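Local coordinates for protein cGAS/DncV-like nucleotidyltransferase in E. coli homolog (Elizabethkingia meningoseptica ATCC 13253 = NBRC 12535, PDB 6E0O) that synthesises cyclic dinucleotide second messengers, probably from ATP or GTP, for a CBASS antiphage defence system, at residues Thr28-Ala33 against Ala135-Cys140; Glu107-Val112 against Lys122-Asn127; Ile9-Pro14 against Trp286-Tyr291. One frame throughout, in Å; residues are numbered along the deposited sequence.

Contact 1 of 3, residues Thr28-Ala33 against Ala135-Cys140. With nucleotides of chain B.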
loop_
_atom_site.group_PDB
_atom_site.type_symbol
_atom_site.label_atom_id
_atom_site.label_comp_id
_atom_site.label_asym_id
_atom_site.label_seq_id
_atom_site.Cartn_x
_atom_site.Cartn_y
_atom_site.Cartn_z
ATOM N N THR A 28 10.761 15.834 -4.764
ATOM C CA THR A 28 11.919 16.581 -5.247
ATOM C C THR A 28 12.906 16.862 -4.123
ATOM O O THR A 28 14.116 16.633 -4.265
ATOM C CB THR A 28 11.451 17.888 -5.889
ATOM O OG1 THR A 28 10.646 17.574 -7.036
ATOM C CG2 THR A 28 12.635 18.769 -6.301
ATOM N N GLN A 29 12.413 17.394 -3.006
ATOM C CA GLN A 29 13.306 17.786 -1.925
ATOM C C GLN A 29 13.987 16.575 -1.313
ATOM O O GLN A 29 15.190 16.609 -1.027
ATOM C CB GLN A 29 12.536 18.544 -0.852
ATOM C CG GLN A 29 12.052 19.908 -1.283
ATOM C CD GLN A 29 11.238 20.575 -0.196
ATOM O OE1 GLN A 29 11.558 20.453 0.982
ATOM N NE2 GLN A 29 10.167 21.256 -0.582
ATOM N N ILE A 30 13.227 15.508 -1.068
ATOM C CA ILE A 30 13.794 14.320 -0.440
ATOM C C ILE A 30 14.795 13.657 -1.372
ATOM O O ILE A 30 15.873 13.228 -0.946
ATOM C CB ILE A 30 12.676 13.371 0.031
ATOM C CG1 ILE A 30 12.025 14.025 1.258
ATOM C CG2 ILE A 30 13.237 12.005 0.327
ATOM C CD1 ILE A 30 10.706 13.468 1.632
ATOM N N THR A 31 14.459 13.563 -2.657
ATOM C CA THR A 31 15.384 12.978 -3.616
ATOM C C THR A 31 16.719 13.712 -3.605
ATOM O O THR A 31 17.777 13.076 -3.571
ATOM C CB THR A 31 14.751 12.983 -5.005
ATOM O OG1 THR A 31 13.596 12.132 -5.002
ATOM C CG2 THR A 31 15.725 12.492 -6.047
ATOM N N ALA A 32 16.689 15.050 -3.590
ATOM C CA ALA A 32 17.937 15.811 -3.586
ATOM C C ALA A 32 18.757 15.498 -2.337
ATOM O O ALA A 32 19.975 15.303 -2.413
ATOM C CB ALA A 32 17.646 17.310 -3.696
ATOM N N ALA A 33 18.104 15.434 -1.179
ATOM C CA ALA A 33 18.819 15.137 0.058
ATOM C C ALA A 33 19.477 13.763 -0.000
ATOM O O ALA A 33 20.621 13.590 0.436
ATOM C CB ALA A 33 17.856 15.241 1.240
ATOM N N ALA A 135 6.527 12.474 4.151
ATOM C CA ALA A 135 7.033 11.333 3.413
ATOM C C ALA A 135 7.633 10.326 4.374
ATOM O O ALA A 135 8.277 10.699 5.360
ATOM C CB ALA A 135 8.109 11.747 2.402
ATOM N N ASP A 136 7.414 9.056 4.071
ATOM C CA ASP A 136 8.109 7.954 4.709
ATOM C C ASP A 136 9.175 7.492 3.731
ATOM O O ASP A 136 8.849 7.071 2.621
ATOM C CB ASP A 136 7.135 6.811 4.968
ATOM C CG ASP A 136 6.232 7.067 6.148
ATOM O OD1 ASP A 136 6.437 8.080 6.849
ATOM O OD2 ASP A 136 5.328 6.235 6.383
ATOM N N VAL A 137 10.440 7.583 4.131
ATOM C CA VAL A 137 11.551 7.126 3.309
ATOM C C VAL A 137 11.938 5.732 3.777
ATOM O O VAL A 137 12.232 5.524 4.960
ATOM C CB VAL A 137 12.733 8.103 3.377
ATOM C CG1 VAL A 137 13.902 7.574 2.575
ATOM C CG2 VAL A 137 12.292 9.473 2.899
ATOM N N ILE A 138 11.942 4.781 2.849
ATOM C CA ILE A 138 12.143 3.370 3.168
ATOM C C ILE A 138 13.473 2.926 2.571
ATOM O O ILE A 138 13.513 2.493 1.406
ATOM C CB ILE A 138 10.980 2.514 2.645
ATOM C CG1 ILE A 138 9.653 3.049 3.194
ATOM C CG2 ILE A 138 11.178 1.071 3.045
ATOM C CD1 ILE A 138 8.483 2.770 2.321
ATOM N N PRO A 139 14.584 3.032 3.301
ATOM C CA PRO A 139 15.831 2.424 2.815
ATOM C C PRO A 139 15.688 0.910 2.774
ATOM O O PRO A 139 15.037 0.308 3.631
ATOM C CB PRO A 139 16.876 2.878 3.843
ATOM C CG PRO A 139 16.098 3.105 5.082
ATOM C CD PRO A 139 14.743 3.629 4.639
ATOM N N CYS A 140 16.305 0.295 1.769
ATOM C CA CYS A 140 16.176 -1.144 1.585
ATOM C C CYS A 140 17.248 -1.630 0.624
ATOM O O CYS A 140 17.993 -0.842 0.040
ATOM C CB CYS A 140 14.786 -1.520 1.064
ATOM S SG CYS A 140 14.394 -0.781 -0.542
ATOM P P A B 2 3.203 0.334 8.527
ATOM O OP1 A B 2 4.030 -0.878 8.765
ATOM O OP2 A B 2 2.831 1.198 9.681
ATOM O "O5'" A B 2 3.974 1.247 7.471
ATOM C "C5'" A B 2 5.060 2.082 7.867
ATOM C "C4'" A B 2 5.973 2.395 6.707
ATOM O "O4'" A B 2 6.679 1.183 6.332
ATOM C "C3'" A B 2 5.272 2.892 5.446
ATOM O "O3'" A B 2 6.088 3.848 4.771
ATOM C "C2'" A B 2 5.139 1.629 4.605
ATOM O "O2'" A B 2 5.071 1.852 3.210
ATOM C "C1'" A B 2 6.397 0.853 4.987
ATOM N N9 A B 2 6.212 -0.596 4.912
ATOM C C8 A B 2 5.507 -1.388 5.789
ATOM N N7 A B 2 5.500 -2.657 5.472
ATOM C C5 A B 2 6.240 -2.707 4.298
ATOM C C6 A B 2 6.598 -3.769 3.444
ATOM N N6 A B 2 6.261 -5.046 3.636
ATOM N N1 A B 2 7.348 -3.455 2.377
ATOM C C2 A B 2 7.700 -2.191 2.153
ATOM N N3 A B 2 7.427 -1.106 2.878
ATOM C C4 A B 2 6.686 -1.441 3.946
#

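Contact 2 of 3, residues Glu107-Val112 against Lys122-Asn127. With nucleotides of chain B.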
loop_
_atom_site.group_PDB
_atom_site.type_symbol
_atom_site.label_atom_id
_atom_site.label_comp_id
_atom_site.label_asym_id
_atom_site.label_seq_id
_atom_site.Cartn_x
_atom_site.Cartn_y
_atom_site.Cartn_z
ATOM N N GLU A 107 20.797 10.396 8.478
ATOM C CA GLU A 107 21.736 11.512 8.501
ATOM C C GLU A 107 21.576 12.387 7.268
ATOM O O GLU A 107 21.542 13.618 7.367
ATOM C CB GLU A 107 23.146 10.941 8.575
ATOM C CG GLU A 107 24.251 11.928 8.684
ATOM C CD GLU A 107 25.562 11.243 9.017
ATOM O OE1 GLU A 107 25.604 10.485 10.011
ATOM O OE2 GLU A 107 26.541 11.450 8.273
ATOM N N ALA A 108 21.492 11.769 6.089
ATOM C CA ALA A 108 21.310 12.533 4.861
ATOM C C ALA A 108 20.063 13.396 4.947
ATOM O O ALA A 108 20.067 14.555 4.520
ATOM C CB ALA A 108 21.225 11.582 3.665
ATOM N N LEU A 109 18.985 12.844 5.507
ATOM C CA LEU A 109 17.739 13.588 5.618
ATOM C C LEU A 109 17.837 14.665 6.689
ATOM O O LEU A 109 17.399 15.800 6.474
ATOM C CB LEU A 109 16.598 12.613 5.885
ATOM C CG LEU A 109 16.321 11.635 4.734
ATOM C CD1 LEU A 109 15.383 10.522 5.185
ATOM C CD2 LEU A 109 15.732 12.380 3.545
ATOM N N ARG A 110 18.432 14.344 7.837
ATOM C CA ARG A 110 18.526 15.332 8.907
ATOM C C ARG A 110 19.387 16.523 8.499
ATOM O O ARG A 110 19.120 17.657 8.915
ATOM C CB ARG A 110 19.105 14.681 10.160
ATOM C CG ARG A 110 19.004 15.568 11.377
ATOM C CD ARG A 110 19.219 14.865 12.693
ATOM N NE ARG A 110 18.533 13.613 12.823
ATOM C CZ ARG A 110 17.247 13.590 13.086
ATOM N NH1 ARG A 110 16.607 12.452 13.221
ATOM N NH2 ARG A 110 16.588 14.743 13.204
ATOM N N ASN A 111 20.412 16.298 7.671
ATOM C CA ASN A 111 21.264 17.409 7.264
ATOM C C ASN A 111 20.465 18.481 6.549
ATOM O O ASN A 111 20.827 19.659 6.621
ATOM C CB ASN A 111 22.388 16.932 6.348
ATOM C CG ASN A 111 23.457 16.187 7.085
ATOM O OD1 ASN A 111 23.615 16.355 8.294
ATOM N ND2 ASN A 111 24.211 15.366 6.366
ATOM N N VAL A 112 19.384 18.091 5.869
ATOM C CA VAL A 112 18.550 19.007 5.089
ATOM C C VAL A 112 17.300 19.417 5.845
ATOM O O VAL A 112 16.950 20.595 5.889
ATOM C CB VAL A 112 18.183 18.373 3.730
ATOM C CG1 VAL A 112 17.138 19.228 2.998
ATOM C CG2 VAL A 112 19.428 18.174 2.887
ATOM N N LYS A 122 10.028 1.219 10.618
ATOM C CA LYS A 122 10.218 0.649 9.290
ATOM C C LYS A 122 10.651 1.678 8.256
ATOM O O LYS A 122 10.765 1.333 7.074
ATOM C CB LYS A 122 8.943 -0.053 8.812
ATOM C CG LYS A 122 8.570 -1.276 9.624
ATOM C CD LYS A 122 7.320 -1.967 9.096
ATOM C CE LYS A 122 6.792 -2.985 10.094
ATOM N NZ LYS A 122 5.507 -3.580 9.650
ATOM N N CYS A 123 10.926 2.914 8.663
ATOM C CA CYS A 123 11.237 3.978 7.716
ATOM C C CYS A 123 11.824 5.156 8.476
ATOM O O CYS A 123 11.917 5.146 9.707
ATOM C CB CYS A 123 9.976 4.399 6.956
ATOM S SG CYS A 123 8.702 5.167 7.998
ATOM N N ILE A 124 12.230 6.174 7.721
ATOM C CA ILE A 124 12.563 7.487 8.262
ATOM C C ILE A 124 11.463 8.440 7.799
ATOM O O ILE A 124 11.260 8.630 6.595
ATOM C CB ILE A 124 13.937 7.983 7.787
ATOM C CG1 ILE A 124 15.056 6.974 8.047
ATOM C CG2 ILE A 124 14.202 9.328 8.442
ATOM C CD1 ILE A 124 15.318 6.663 9.490
ATOM N N GLN A 125 10.754 9.043 8.741
ATOM C CA GLN A 125 9.702 9.984 8.399
ATOM C C GLN A 125 10.289 11.375 8.251
ATOM O O GLN A 125 11.094 11.811 9.076
ATOM C CB GLN A 125 8.640 9.983 9.496
ATOM C CG GLN A 125 7.426 10.827 9.224
ATOM C CD GLN A 125 6.382 10.647 10.305
ATOM O OE1 GLN A 125 6.212 11.506 11.161
ATOM N NE2 GLN A 125 5.701 9.513 10.285
ATOM N N VAL A 126 9.880 12.061 7.196
ATOM C CA VAL A 126 10.214 13.461 6.981
ATOM C C VAL A 126 8.897 14.229 7.031
ATOM O O VAL A 126 8.108 14.204 6.081
ATOM C CB VAL A 126 10.960 13.695 5.664
ATOM C CG1 VAL A 126 11.321 15.170 5.554
ATOM C CG2 VAL A 126 12.197 12.804 5.558
ATOM N N ASN A 127 8.650 14.914 8.141
ATOM C CA ASN A 127 7.392 15.616 8.322
ATOM C C ASN A 127 7.267 16.752 7.318
ATOM O O ASN A 127 8.236 17.464 7.032
ATOM C CB ASN A 127 7.303 16.133 9.748
ATOM C CG ASN A 127 7.153 15.007 10.743
ATOM O OD1 ASN A 127 7.866 14.937 11.734
ATOM N ND2 ASN A 127 6.205 14.120 10.481
ATOM P P A B 2 3.203 0.334 8.527
ATOM O OP1 A B 2 4.030 -0.878 8.765
ATOM O OP2 A B 2 2.831 1.198 9.681
ATOM O "O5'" A B 2 3.974 1.247 7.471
ATOM C "C5'" A B 2 5.060 2.082 7.867
ATOM C "C4'" A B 2 5.973 2.395 6.707
ATOM O "O4'" A B 2 6.679 1.183 6.332
ATOM C "C3'" A B 2 5.272 2.892 5.446
ATOM O "O3'" A B 2 6.088 3.848 4.771
ATOM C "C2'" A B 2 5.139 1.629 4.605
ATOM O "O2'" A B 2 5.071 1.852 3.210
ATOM C "C1'" A B 2 6.397 0.853 4.987
ATOM N N9 A B 2 6.212 -0.596 4.912
ATOM C C8 A B 2 5.507 -1.388 5.789
ATOM N N7 A B 2 5.500 -2.657 5.472
ATOM C C5 A B 2 6.240 -2.707 4.298
ATOM C C6 A B 2 6.598 -3.769 3.444
ATOM N N6 A B 2 6.261 -5.046 3.636
ATOM N N1 A B 2 7.348 -3.455 2.377
ATOM C C2 A B 2 7.700 -2.191 2.153
ATOM N N3 A B 2 7.427 -1.106 2.878
ATOM C C4 A B 2 6.686 -1.441 3.946
#

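Contact 3 of 3, residues Ile9-Pro14 against Trp286-Tyr291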
loop_
_atom_site.group_PDB
_atom_site.type_symbol
_atom_site.label_atom_id
_atom_site.label_comp_id
_atom_site.label_asym_id
_atom_site.label_seq_id
_atom_site.Cartn_x
_atom_site.Cartn_y
_atom_site.Cartn_z
ATOM N N ILE A 9 -19.812 6.559 -5.708
ATOM C CA ILE A 9 -18.944 7.073 -6.764
ATOM C C ILE A 9 -17.990 8.117 -6.198
ATOM O O ILE A 9 -16.788 8.109 -6.490
ATOM C CB ILE A 9 -19.780 7.626 -7.933
ATOM C CG1 ILE A 9 -20.537 6.478 -8.615
ATOM C CG2 ILE A 9 -18.884 8.363 -8.920
ATOM C CD1 ILE A 9 -21.580 6.935 -9.617
ATOM N N ASN A 10 -18.507 9.036 -5.381
ATOM C CA ASN A 10 -17.643 10.068 -4.815
ATOM C C ASN A 10 -16.535 9.456 -3.971
ATOM O O ASN A 10 -15.370 9.861 -4.069
ATOM C CB ASN A 10 -18.465 11.050 -3.981
ATOM C CG ASN A 10 -19.442 11.854 -4.815
ATOM O OD1 ASN A 10 -19.340 11.896 -6.039
ATOM N ND2 ASN A 10 -20.388 12.508 -4.151
ATOM N N TRP A 11 -16.877 8.469 -3.145
ATOM C CA TRP A 11 -15.878 7.827 -2.305
ATOM C C TRP A 11 -14.874 7.011 -3.103
ATOM O O TRP A 11 -13.809 6.670 -2.577
ATOM C CB TRP A 11 -16.550 6.858 -1.347
ATOM C CG TRP A 11 -17.195 7.472 -0.168
ATOM C CD1 TRP A 11 -17.063 8.753 0.287
ATOM C CD2 TRP A 11 -18.081 6.815 0.727
ATOM N NE1 TRP A 11 -17.814 8.926 1.426
ATOM C CE2 TRP A 11 -18.449 7.746 1.715
ATOM C CE3 TRP A 11 -18.584 5.517 0.802
ATOM C CZ2 TRP A 11 -19.318 7.423 2.749
ATOM C CZ3 TRP A 11 -19.440 5.200 1.827
ATOM C CH2 TRP A 11 -19.796 6.144 2.791
ATOM N N SER A 12 -15.209 6.644 -4.330
ATOM C CA SER A 12 -14.338 5.809 -5.133
ATOM C C SER A 12 -13.231 6.594 -5.814
ATOM O O SER A 12 -12.369 5.979 -6.443
ATOM C CB SER A 12 -15.155 5.073 -6.194
ATOM O OG SER A 12 -15.490 5.951 -7.249
ATOM N N ARG A 13 -13.244 7.922 -5.723
ATOM C CA ARG A 13 -12.273 8.735 -6.440
ATOM C C ARG A 13 -10.973 8.878 -5.650
ATOM O O ARG A 13 -10.995 8.969 -4.423
ATOM C CB ARG A 13 -12.860 10.124 -6.699
ATOM C CG ARG A 13 -14.108 10.111 -7.577
ATOM C CD ARG A 13 -13.721 9.736 -8.998
ATOM N NE ARG A 13 -14.835 9.686 -9.943
ATOM C CZ ARG A 13 -15.436 8.568 -10.344
ATOM N NH1 ARG A 13 -15.060 7.381 -9.865
ATOM N NH2 ARG A 13 -16.423 8.639 -11.228
ATOM N N PRO A 14 -9.829 8.941 -6.337
ATOM C CA PRO A 14 -8.579 9.262 -5.637
ATOM C C PRO A 14 -8.664 10.670 -5.076
ATOM O O PRO A 14 -9.215 11.577 -5.705
ATOM C CB PRO A 14 -7.504 9.179 -6.729
ATOM C CG PRO A 14 -8.147 8.608 -7.914
ATOM C CD PRO A 14 -9.638 8.795 -7.790
ATOM N N TRP A 286 -20.416 -4.222 5.782
ATOM C CA TRP A 286 -21.792 -4.517 5.398
ATOM C C TRP A 286 -22.785 -3.787 6.290
ATOM O O TRP A 286 -23.733 -3.161 5.802
ATOM C CB TRP A 286 -22.005 -6.022 5.489
ATOM C CG TRP A 286 -23.365 -6.490 5.117
ATOM C CD1 TRP A 286 -24.413 -6.710 5.954
ATOM C CD2 TRP A 286 -23.811 -6.842 3.806
ATOM N NE1 TRP A 286 -25.494 -7.170 5.242
ATOM C CE2 TRP A 286 -25.148 -7.260 3.920
ATOM C CE3 TRP A 286 -23.208 -6.838 2.545
ATOM C CZ2 TRP A 286 -25.893 -7.671 2.825
ATOM C CZ3 TRP A 286 -23.949 -7.242 1.458
ATOM C CH2 TRP A 286 -25.276 -7.657 1.604
ATOM N N ASN A 287 -22.573 -3.852 7.603
ATOM C CA ASN A 287 -23.489 -3.216 8.540
ATOM C C ASN A 287 -23.461 -1.698 8.400
ATOM O O ASN A 287 -24.512 -1.045 8.437
ATOM C CB ASN A 287 -23.122 -3.617 9.971
ATOM C CG ASN A 287 -23.375 -5.081 10.258
ATOM O OD1 ASN A 287 -24.058 -5.765 9.503
ATOM N ND2 ASN A 287 -22.842 -5.563 11.376
ATOM N N TYR A 288 -22.269 -1.120 8.244
ATOM C CA TYR A 288 -22.145 0.326 8.113
ATOM C C TYR A 288 -22.833 0.817 6.853
ATOM O O TYR A 288 -23.502 1.856 6.863
ATOM C CB TYR A 288 -20.667 0.698 8.069
ATOM C CG TYR A 288 -20.423 2.186 8.035
ATOM C CD1 TYR A 288 -20.444 2.930 9.200
ATOM C CD2 TYR A 288 -20.161 2.847 6.845
ATOM C CE1 TYR A 288 -20.214 4.287 9.194
ATOM C CE2 TYR A 288 -19.928 4.208 6.823
ATOM C CZ TYR A 288 -19.965 4.924 8.009
ATOM O OH TYR A 288 -19.740 6.279 8.009
ATOM N N LEU A 289 -22.656 0.093 5.748
ATOM C CA LEU A 289 -23.235 0.489 4.474
ATOM C C LEU A 289 -24.737 0.256 4.412
ATOM O O LEU A 289 -25.421 0.937 3.641
ATOM C CB LEU A 289 -22.518 -0.255 3.349
ATOM C CG LEU A 289 -21.048 0.157 3.189
ATOM C CD1 LEU A 289 -20.260 -0.867 2.374
ATOM C CD2 LEU A 289 -20.933 1.547 2.577
ATOM N N GLY A 290 -25.266 -0.658 5.215
ATOM C CA GLY A 290 -26.700 -0.829 5.262
ATOM C C GLY A 290 -27.256 -1.684 4.163
ATOM O O GLY A 290 -28.430 -1.534 3.813
ATOM N N TYR A 291 -26.438 -2.568 3.597
ATOM C CA TYR A 291 -26.932 -3.550 2.650
ATOM C C TYR A 291 -27.936 -4.481 3.314
ATOM O O TYR A 291 -27.843 -4.796 4.502
ATOM C CB TYR A 291 -25.772 -4.376 2.098
ATOM C CG TYR A 291 -25.034 -3.683 0.989
ATOM C CD1 TYR A 291 -25.603 -3.559 -0.273
ATOM C CD2 TYR A 291 -23.779 -3.137 1.199
ATOM C CE1 TYR A 291 -24.947 -2.920 -1.290
ATOM C CE2 TYR A 291 -23.106 -2.515 0.177
ATOM C CZ TYR A 291 -23.692 -2.420 -1.067
ATOM O OH TYR A 291 -23.023 -1.751 -2.066
#

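Contact 1 of 3, residues Thr28-Ala33 against Ala135-Cys140
Ile30, on the inward side of helix 21-38, carries the whole contact against Ala135 and Val137, and it does so with two separate methyls. Its CG1 stands anti to the carbonyl carbon (chi1 -73°), which leaves the CG2 branch anti to the backbone N; the extended second torsion then sends CD1 on toward the start of the strand. That CD1 lands 3.2 Å from Ala135 CB, closer than two methyls usually sit, so this is the tight spot and perhaps a slightly strained one. The other branch is more relaxed: Ile30 CG2 meets Val137 CG2 at 3.7 Å, the two side chains running antiparallel as they pass. Nothing polar passes between the segments, and the backbones stay well apart, with Ile30 CA 8.3 Å from Ala135 CA.

Round the helix the packing gives way to solvent. Thr28 and Ala32 are on its exposed side, while Gln29 sends its OE1 to Arg132.

The strand alternates, so Asp136 points the opposite way from Ala135 and Val137, into the active site. There Asp136 OD2 lies 3.0 Å from O3' of A2 of chain B, and Ile138 CD1 sits 3.6 Å from the same oxygen. Asp136 very probably binds magnesium and ATP together with Asp63, as the acidic residues of this nucleotidyltransferase fold do. One strand thus offers an apolar face to the helix and a nucleotide-binding face to the ligand.

In the sheet, residues 135-138 of strand 135-147 lie between strand 62-68, parallel to them, and strand 124-126, antiparallel. Phe113 from helix 98-113 also packs on Ile30, so helices 21-38 and 98-113 back this part of the sheet together.

Contact 2 of 3, residues Glu107-Val112 against Lys122-Asn127
With its CG anti to the carbonyl carbon (chi1 -65°) and a second torsion of 168°, Leu109 lowers its forked end from helix 98-113 onto Ile124 and Val126. Both strand residues have one branch opposite the backbone N and one beside it; Ile124 touches with the former, its CG2, and Val126 (chi1 -177°) with the latter, also its CG2.

Leu109 CD1 does most of the touching. It sits 3.7 Å from Ile124 CG2 and 3.9 Å from Val126 CG2, bridging two residues that share one face of strand 124-126. The second methyl, Leu109 CD2, approaches Val126, 4.1 Å from its CG2. Leu34 of helix 21-38, Val117 and Val137 also pack on Leu109, making this a three-way junction of two helices and the sheet.

Just before the strand, Lys122 stretches out along the nucleotide. Its NZ donates a hydrogen bond of 3.2 Å to OP1 of A2 of chain B, and Lys122 CB passes 3.6 Å from O4' of the sugar of A2.

The chemistry divides cleanly: a purely apolar grip fixes the strand to the helix, while, well away from it, the ammonium end of Lys122 probably helps neutralise the bound phosphate.

Contact 3 of 3, residues Ile9-Pro14 against Trp286-Tyr291
Trp11 meets Leu289 and Tyr288 in apolar contact. Leu289 CD2 comes up to the edge of the indole, near its plane, 4.0 Å from Trp11 CZ3. Tyr288 is looser: its CE2 is 4.5 Å from Trp11 CH2, and the indole carbon lies at the edge of the phenol ring, so the rings do not stack. Phe3 also meets the indole, with ring planes at about 55°, and Val198 of helix 188-205 packs against it.

Hydrogen bonds work inside the segments. Ile9 O takes two donors from one residue, Ser12 N at 3.1 Å and Ser12 OG at 2.6 Å; with chi1 at 77° the hydroxyl folds back to the carbonyl and holds the turn that follows Ile9. In the other segment, Gly290, with a phi of 82°, leads the chain out of helix 275-289, while its N still bonds to Trp286 O.

Charge enters through Arg202, whose NH1 is hydrogen-bonded to Tyr288 OH and which also touches Trp11. Segments 9-14 and 286-291 therefore meet through carbon atoms without a hydrogen bond between them, while Arg202 of helix 188-205 and Asn2, bonded to Tyr288 O, supply polar ties to the C-terminal segment.

In the fold
Contacts 1 and 2 belong to one structural unit: their centres are 7 Å apart, and strands 135-147 and 124-126 are antiparallel neighbours, joined by backbone bonds such as Val126 to Ala135. Helices 21-38 and 98-113 cover the same part of that sheet; strand 135-147 brings Asp136 to the nucleotide, and the loop before strand 124-126 brings Lys122. Contact 3 is 34 to 36 Å away, centre to centre, across the middle of the chain, in the helical half. Along the sequence 9-14 comes first and 286-291 last, enclosing contact 1, which in turn encloses contact 2. The N-terminal helix thus packs with the C-terminal one, remote from the nucleotide-binding sheet that follows it in the chain.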